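Local coordinates for fructosyl amine:oxygen oxidoreductase (Neosartorya fumigata, PDB 4WCT), which probably uses its FAD cofactor and molecular oxygen to oxidise fructosyl amines (Amadori products), acting as a deglycating enzyme, at residues A[69-73]-A[285-290]; A[268-272]-A[344-350]. All coordinates share one frame; numbering follows the deposited sequence.

Interaction 1: residues A[69-73]-A[285-290]; sequences DINKI and FFMEPD. With FAD (flavin-adenine dinucleotide), chain C.
With CG1 anti to its carbonyl carbon (chi1 -57°), Ile73 directs CD1 at Phe285, whose CG lies between the backbone N and the carbonyl carbon (chi1 57°). The two side chains reach toward each other. Ile73 CD1 lies over the centre of one Phe285 face, 4.0 Å from the ring centroid, a CH-pi contact. Met287 bends at its last torsion and brings CE across Ile73, with CE to Ile73 CG1 at 3.8 Å. Asn71 and Met287 lie alongside, running opposite ways: Asn71 CG rests on Met287 CB, and Asn71 OD1 comes near Met287 CE. Two waters bridge Asn71 ND2 and Glu288 O. Each lies 2.9 Å from Asn71 ND2, which donates to both. Farther out, Ile70 CD1 packs on Asp290 CB.

The contact sets strand 284-287 and the residues that follow against the loop before strand 72-75 and the first residues of that strand, which line the FAD pocket. Ile73 grips the flavin pyrimidine edge with its backbone. Its N donates to FAD O4 at 2.8 Å, and FAD N3 donates to Ile73 O at 3.0 Å. Lys72 points away from 285-290. Its CD and NZ lie against the central part of the flavin, near N5 and C5X, with NZ 3.5 Å from FAD C5X. The same NZ forms a salt bridge of 2.9 Å with Asp69 OD2, which Lys297 also pairs with. The paired Ile73 bonds thus set the flavin's pyrimidine edge, while the Asp69 salt bridge helps hold the Lys72 amine by the ring system.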
loop_
_atom_site.group_PDB
_atom_site.type_symbol
_atom_site.label_atom_id
_atom_site.label_comp_id
_atom_site.label_asym_id
_atom_site.label_seq_id
_atom_site.Cartn_x
_atom_site.Cartn_y
_atom_site.Cartn_z
ATOM N N ASP A 69 -6.799 4.778 -4.751
ATOM C CA ASP A 69 -6.256 6.080 -4.463
ATOM C C ASP A 69 -5.873 6.699 -5.804
ATOM O O ASP A 69 -5.314 6.018 -6.684
ATOM C CB ASP A 69 -4.997 5.890 -3.593
ATOM C CG ASP A 69 -4.627 7.123 -2.832
ATOM O OD1 ASP A 69 -4.887 8.218 -3.378
ATOM O OD2 ASP A 69 -3.833 6.986 -1.849
ATOM N N ILE A 70 -6.085 8.004 -5.936
ATOM C CA ILE A 70 -5.727 8.689 -7.181
ATOM C C ILE A 70 -4.223 8.723 -7.450
ATOM O O ILE A 70 -3.784 8.831 -8.591
ATOM C CB ILE A 70 -6.280 10.136 -7.236
ATOM C CG1 ILE A 70 -5.935 10.918 -5.973
ATOM C CG2 ILE A 70 -7.776 10.135 -7.530
ATOM C CD1 ILE A 70 -6.143 12.408 -6.096
ATOM N N ASN A 71 -3.412 8.488 -6.433
ATOM C CA ASN A 71 -1.997 8.347 -6.662
ATOM C C ASN A 71 -1.327 7.590 -5.538
ATOM O O ASN A 71 -1.843 7.570 -4.406
ATOM C CB ASN A 71 -1.328 9.694 -6.895
ATOM C CG ASN A 71 -1.878 10.786 -6.016
ATOM O OD1 ASN A 71 -1.864 10.675 -4.801
ATOM N ND2 ASN A 71 -2.406 11.840 -6.644
ATOM N N LYS A 72 -0.191 6.992 -5.865
ATOM C CA LYS A 72 0.741 6.389 -4.907
ATOM C C LYS A 72 2.154 6.607 -5.458
ATOM O O LYS A 72 2.360 6.866 -6.657
ATOM C CB LYS A 72 0.506 4.858 -4.764
ATOM C CG LYS A 72 -0.889 4.487 -4.314
ATOM C CD LYS A 72 -1.104 4.733 -2.826
ATOM C CE LYS A 72 -2.303 3.950 -2.329
ATOM N NZ LYS A 72 -2.779 4.429 -1.011
ATOM N N ILE A 73 3.125 6.481 -4.572
ATOM C CA ILE A 73 4.539 6.635 -4.921
ATOM C C ILE A 73 5.076 5.329 -5.475
ATOM O O ILE A 73 4.800 4.267 -4.929
ATOM C CB ILE A 73 5.357 7.024 -3.678
ATOM C CG1 ILE A 73 4.798 8.311 -3.050
ATOM C CG2 ILE A 73 6.824 7.138 -4.070
ATOM C CD1 ILE A 73 5.396 8.673 -1.706
ATOM N N PHE A 285 3.698 14.004 2.462
ATOM C CA PHE A 285 3.977 14.137 1.055
ATOM C C PHE A 285 2.764 14.641 0.306
ATOM O O PHE A 285 1.645 14.538 0.783
ATOM C CB PHE A 285 4.505 12.831 0.447
ATOM C CG PHE A 285 3.592 11.634 0.614
ATOM C CD1 PHE A 285 3.842 10.711 1.623
ATOM C CD2 PHE A 285 2.603 11.361 -0.305
ATOM C CE1 PHE A 285 3.051 9.567 1.755
ATOM C CE2 PHE A 285 1.803 10.232 -0.165
ATOM C CZ PHE A 285 2.047 9.325 0.852
ATOM N N PHE A 286 2.991 15.129 -0.911
ATOM C CA PHE A 286 1.870 15.434 -1.805
ATOM C C PHE A 286 2.180 15.001 -3.197
ATOM O O PHE A 286 3.354 14.845 -3.552
ATOM C CB PHE A 286 1.483 16.918 -1.789
ATOM C CG PHE A 286 2.239 17.776 -2.781
ATOM C CD1 PHE A 286 1.667 18.100 -4.004
ATOM C CD2 PHE A 286 3.441 18.322 -2.456
ATOM C CE1 PHE A 286 2.322 18.953 -4.878
ATOM C CE2 PHE A 286 4.123 19.153 -3.330
ATOM C CZ PHE A 286 3.578 19.435 -4.561
ATOM N N MET A 287 1.114 14.761 -3.969
ATOM C CA MET A 287 1.277 14.426 -5.378
ATOM C C MET A 287 0.446 15.347 -6.255
ATOM O O MET A 287 -0.447 16.046 -5.808
ATOM C CB MET A 287 0.999 12.942 -5.687
ATOM C CG MET A 287 2.235 12.065 -5.463
ATOM S SD MET A 287 2.118 10.270 -5.330
ATOM C CE MET A 287 1.506 10.068 -3.660
ATOM N N GLU A 288 0.809 15.392 -7.523
ATOM C CA GLU A 288 0.205 16.387 -8.365
ATOM C C GLU A 288 -1.310 16.178 -8.501
ATOM O O GLU A 288 -1.829 15.058 -8.430
ATOM C CB GLU A 288 0.909 16.491 -9.710
ATOM C CG GLU A 288 0.624 15.371 -10.671
ATOM C CD GLU A 288 1.449 15.489 -11.942
ATOM O OE1 GLU A 288 0.898 15.903 -12.965
ATOM O OE2 GLU A 288 2.664 15.183 -11.895
ATOM N N PRO A 289 -2.028 17.252 -8.763
ATOM C CA PRO A 289 -3.492 17.176 -8.867
ATOM C C PRO A 289 -3.952 16.181 -9.928
ATOM O O PRO A 289 -3.321 16.059 -10.992
ATOM C CB PRO A 289 -3.877 18.584 -9.263
ATOM C CG PRO A 289 -2.760 19.432 -8.707
ATOM C CD PRO A 289 -1.528 18.632 -8.865
ATOM N N ASP A 290 -5.042 15.460 -9.658
ATOM C CA ASP A 290 -5.470 14.435 -10.611
ATOM C C ASP A 290 -6.103 15.056 -11.848
ATOM O O ASP A 290 -6.601 16.176 -11.815
ATOM C CB ASP A 290 -6.410 13.390 -9.968
ATOM C CG ASP A 290 -7.829 13.857 -9.890
ATOM O OD1 ASP A 290 -8.081 14.698 -9.009
ATOM O OD2 ASP A 290 -8.706 13.366 -10.684
HETATM P PA FAD C . -5.965 -3.644 -0.702
HETATM O O1A FAD C . -5.545 -2.883 -1.926
HETATM O O2A FAD C . -6.447 -2.922 0.517
HETATM O O5B FAD C . -7.066 -4.659 -1.177
HETATM C C5B FAD C . -7.682 -5.540 -0.226
HETATM C C4B FAD C . -9.019 -5.989 -0.807
HETATM O O4B FAD C . -9.568 -7.058 0.030
HETATM C C3B FAD C . -10.074 -4.890 -0.876
HETATM O O3B FAD C . -10.601 -4.725 -2.202
HETATM C C2B FAD C . -11.156 -5.363 0.099
HETATM O O2B FAD C . -12.482 -4.931 -0.199
HETATM C C1B FAD C . -10.962 -6.881 0.073
HETATM N N9A FAD C . -11.495 -7.526 1.293
HETATM C C8A FAD C . -11.470 -7.057 2.553
HETATM N N7A FAD C . -12.116 -7.904 3.388
HETATM C C5A FAD C . -12.476 -8.973 2.630
HETATM C C6A FAD C . -13.244 -10.188 2.870
HETATM N N6A FAD C . -13.696 -10.483 4.101
HETATM N N1A FAD C . -13.495 -10.975 1.802
HETATM C C2A FAD C . -13.042 -10.723 0.567
HETATM N N3A FAD C . -12.366 -9.599 0.273
HETATM C C4A FAD C . -12.078 -8.719 1.263
HETATM N N1 FAD C . 2.193 1.791 -1.223
HETATM C C2 FAD C . 3.107 2.193 -2.175
HETATM O O2 FAD C . 3.654 1.316 -2.840
HETATM N N3 FAD C . 3.308 3.484 -2.450
HETATM C C4 FAD C . 2.742 4.467 -1.719
HETATM O O4 FAD C . 2.915 5.699 -1.933
HETATM C C4X FAD C . 1.789 4.116 -0.680
HETATM N N5 FAD C . 1.179 5.077 0.064
HETATM C C5X FAD C . 0.117 4.715 0.848
HETATM C C6 FAD C . -0.689 5.677 1.448
HETATM C C7 FAD C . -1.691 5.295 2.320
HETATM C C7M FAD C . -2.583 6.338 2.891
HETATM C C8 FAD C . -1.938 3.866 2.553
HETATM C C8M FAD C . -3.027 3.389 3.441
HETATM C C9 FAD C . -1.217 2.907 1.886
HETATM C C9A FAD C . -0.159 3.276 1.081
HETATM N N10 FAD C . 0.639 2.301 0.475
HETATM C C10 FAD C . 1.560 2.708 -0.491
HETATM C "C1'" FAD C . 0.508 0.867 0.687
HETATM C "C2'" FAD C . -0.354 0.186 -0.365
HETATM O "O2'" FAD C . -1.536 0.962 -0.499
HETATM C "C3'" FAD C . -0.681 -1.233 0.118
HETATM O "O3'" FAD C . 0.514 -1.884 0.574
HETATM C "C4'" FAD C . -1.351 -2.066 -0.980
HETATM O "O4'" FAD C . -2.351 -1.282 -1.629
HETATM C "C5'" FAD C . -2.007 -3.270 -0.317
HETATM O "O5'" FAD C . -2.596 -4.082 -1.332
HETATM P P FAD C . -3.557 -5.299 -0.910
HETATM O O1P FAD C . -4.065 -5.939 -2.182
HETATM O O2P FAD C . -2.809 -6.110 0.121
HETATM O O3P FAD C . -4.776 -4.560 -0.173
HETATM O O HOH W 1 -3.249 14.520 -6.001
HETATM O O HOH W 2 -1.799 12.653 -9.366
#

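Interaction 2: residues A[268-272]-A[344-350]; sequences EVKQY and MPHLADR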
loop_
_atom_site.group_PDB
_atom_site.type_symbol
_atom_site.label_atom_id
_atom_site.label_comp_id
_atom_site.label_asym_id
_atom_site.label_seq_id
_atom_site.Cartn_x
_atom_site.Cartn_y
_atom_site.Cartn_z
ATOM N N GLU A 268 -5.060 27.845 -11.903
ATOM C CA GLU A 268 -3.871 27.592 -11.066
ATOM C C GLU A 268 -3.361 26.162 -11.234
ATOM O O GLU A 268 -2.141 25.958 -11.233
ATOM C CB GLU A 268 -4.129 27.885 -9.599
ATOM C CG GLU A 268 -5.146 26.948 -8.988
ATOM C CD GLU A 268 -5.332 27.102 -7.488
ATOM O OE1 GLU A 268 -4.635 27.884 -6.800
ATOM O OE2 GLU A 268 -6.233 26.432 -6.983
ATOM N N VAL A 269 -4.258 25.226 -11.548
ATOM C CA VAL A 269 -3.889 23.819 -11.639
ATOM C C VAL A 269 -2.910 23.550 -12.763
ATOM O O VAL A 269 -2.131 22.604 -12.709
ATOM C CB VAL A 269 -5.112 22.910 -11.765
ATOM C CG1 VAL A 269 -5.703 22.943 -13.157
ATOM C CG2 VAL A 269 -4.765 21.489 -11.321
ATOM N N LYS A 270 -2.888 24.428 -13.770
ATOM C CA LYS A 270 -2.110 24.126 -14.952
ATOM C C LYS A 270 -0.611 24.171 -14.717
ATOM O O LYS A 270 0.123 23.601 -15.489
ATOM C CB LYS A 270 -2.516 25.070 -16.099
ATOM C CG LYS A 270 -3.994 24.961 -16.450
ATOM C CD LYS A 270 -4.334 25.778 -17.691
ATOM C CE LYS A 270 -5.813 25.685 -18.028
ATOM N NZ LYS A 270 -6.153 26.797 -18.945
ATOM N N GLN A 271 -0.155 24.844 -13.663
ATOM C CA GLN A 271 1.245 24.829 -13.283
ATOM C C GLN A 271 1.685 23.542 -12.612
ATOM O O GLN A 271 2.885 23.226 -12.595
ATOM C CB GLN A 271 1.609 26.027 -12.366
ATOM C CG GLN A 271 1.667 27.369 -13.059
ATOM C CD GLN A 271 2.707 27.398 -14.147
ATOM O OE1 GLN A 271 2.366 27.207 -15.333
ATOM N NE2 GLN A 271 3.975 27.713 -13.777
ATOM N N TYR A 272 0.727 22.807 -12.058
ATOM C CA TYR A 272 1.009 21.685 -11.173
ATOM C C TYR A 272 1.075 20.386 -11.975
ATOM O O TYR A 272 0.275 19.478 -11.776
ATOM C CB TYR A 272 -0.061 21.553 -10.078
ATOM C CG TYR A 272 -0.074 22.661 -9.032
ATOM C CD1 TYR A 272 -0.661 23.888 -9.314
ATOM C CD2 TYR A 272 0.297 22.399 -7.706
ATOM C CE1 TYR A 272 -0.713 24.878 -8.382
ATOM C CE2 TYR A 272 0.261 23.399 -6.751
ATOM C CZ TYR A 272 -0.235 24.633 -7.092
ATOM O OH TYR A 272 -0.353 25.631 -6.153
ATOM N N MET A 344 3.965 24.911 0.483
ATOM C CA MET A 344 2.966 25.572 -0.352
ATOM C C MET A 344 2.005 26.389 0.534
ATOM O O MET A 344 0.808 26.126 0.576
ATOM C CB MET A 344 2.182 24.523 -1.163
ATOM C CG MET A 344 3.080 23.811 -2.154
ATOM S SD MET A 344 2.227 22.704 -3.298
ATOM C CE MET A 344 1.615 21.463 -2.158
ATOM N N PRO A 345 2.515 27.422 1.203
ATOM C CA PRO A 345 1.688 28.123 2.196
ATOM C C PRO A 345 0.479 28.827 1.599
ATOM O O PRO A 345 -0.515 29.050 2.304
ATOM C CB PRO A 345 2.661 29.145 2.824
ATOM C CG PRO A 345 3.843 29.178 1.918
ATOM C CD PRO A 345 3.943 27.795 1.327
ATOM N N HIS A 346 0.510 29.090 0.283
ATOM C CA HIS A 346 -0.648 29.653 -0.380
ATOM C C HIS A 346 -1.852 28.721 -0.380
ATOM O O HIS A 346 -2.998 29.188 -0.576
ATOM C CB HIS A 346 -0.314 30.076 -1.805
ATOM C CG HIS A 346 0.229 28.982 -2.653
ATOM N ND1 HIS A 346 1.474 28.432 -2.439
ATOM C CD2 HIS A 346 -0.277 28.361 -3.742
ATOM C CE1 HIS A 346 1.665 27.445 -3.292
ATOM N NE2 HIS A 346 0.653 27.428 -4.137
ATOM N N LEU A 347 -1.594 27.436 -0.151
ATOM C CA LEU A 347 -2.646 26.408 -0.100
ATOM C C LEU A 347 -3.036 26.013 1.323
ATOM O O LEU A 347 -3.952 25.243 1.507
ATOM C CB LEU A 347 -2.200 25.151 -0.857
ATOM C CG LEU A 347 -1.908 25.356 -2.344
ATOM C CD1 LEU A 347 -1.520 24.018 -2.957
ATOM C CD2 LEU A 347 -3.052 26.054 -3.087
ATOM N N ALA A 348 -2.280 26.445 2.328
ATOM C CA ALA A 348 -2.372 25.825 3.637
ATOM C C ALA A 348 -3.701 26.012 4.348
ATOM O O ALA A 348 -3.969 25.271 5.305
ATOM C CB ALA A 348 -1.246 26.303 4.532
ATOM N N ASP A 349 -4.466 27.033 3.972
ATOM C CA ASP A 349 -5.762 27.263 4.583
ATOM C C ASP A 349 -6.936 26.881 3.680
ATOM O O ASP A 349 -8.093 27.235 3.965
ATOM C CB ASP A 349 -5.894 28.718 5.031
ATOM C CG ASP A 349 -4.996 29.055 6.219
ATOM O OD1 ASP A 349 -4.891 28.227 7.149
ATOM O OD2 ASP A 349 -4.344 30.117 6.177
ATOM N N ARG A 350 -6.677 26.169 2.592
ATOM C CA ARG A 350 -7.758 25.818 1.663
ATOM C C ARG A 350 -8.627 24.740 2.296
ATOM O O ARG A 350 -8.138 23.833 2.989
ATOM C CB ARG A 350 -7.200 25.300 0.358
ATOM C CG ARG A 350 -6.440 26.358 -0.426
ATOM C CD ARG A 350 -7.359 27.175 -1.297
ATOM N NE ARG A 350 -7.652 26.469 -2.531
ATOM C CZ ARG A 350 -6.948 26.590 -3.664
ATOM N NH1 ARG A 350 -6.080 27.582 -3.821
ATOM N NH2 ARG A 350 -7.282 25.838 -4.687
#
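Glu268 OE2 takes bonds from Arg350 NH2, at 2.6 Å, and from the backbone N of Gly265. The Arg350 bond is nearly straight (162°) and uses the syn lone pair of OE2. The carboxylate and guanidinium meet edge to edge and lie almost in one plane, 11° apart. Arg350 NH1 adds a weak bond to Glu268 OE1 at 3.3 Å. Two successive bends (chi2 -86°, chi3 -81°) turn the Arg350 guanidinium toward Glu268, and its NH2 also bonds Gln263 O.

Arg350 closes a type I beta turn that begins at Leu347. The turn lies in the connection from helix 330-343 to strand 352-362, so the salt bridge ties this connection to the loop between strands 253-263 and 277-280.

Beside the ion pair, His346 NE2 donates to Tyr272 OH at 2.9 Å, with the hydroxyl oxygen near the imidazole plane. His346 ND1 is bonded to Thr161, so both ring nitrogens are engaged. Met344 SD stands at the edge of the Tyr272 ring, 5.4 Å from its centroid, a Met-aromatic contact. Leu347 CD1 packs by Tyr272 CE2 at 4.2 Å.

Overall arrangement
From the N terminus, the chain passes through 69-73 beside the flavin and later reaches 268-272, in the loop after strand 253-263. It then runs through strand 277-280 into 285-290, where interaction 1 closes a loop of 211 intervening residues. After helix 330-343 it comes to 344-350, and interaction 2 closes a shorter loop of 71 residues. The segments alternate, so the two contacts cross rather than nest. They also touch: Pro289 packs on Tyr272 and Val269, and Phe286 packs on Met344. Together they connect strand 72-75 at the FAD, through strand 284-287, to the outlying loops around strands 253-263 and 352-362.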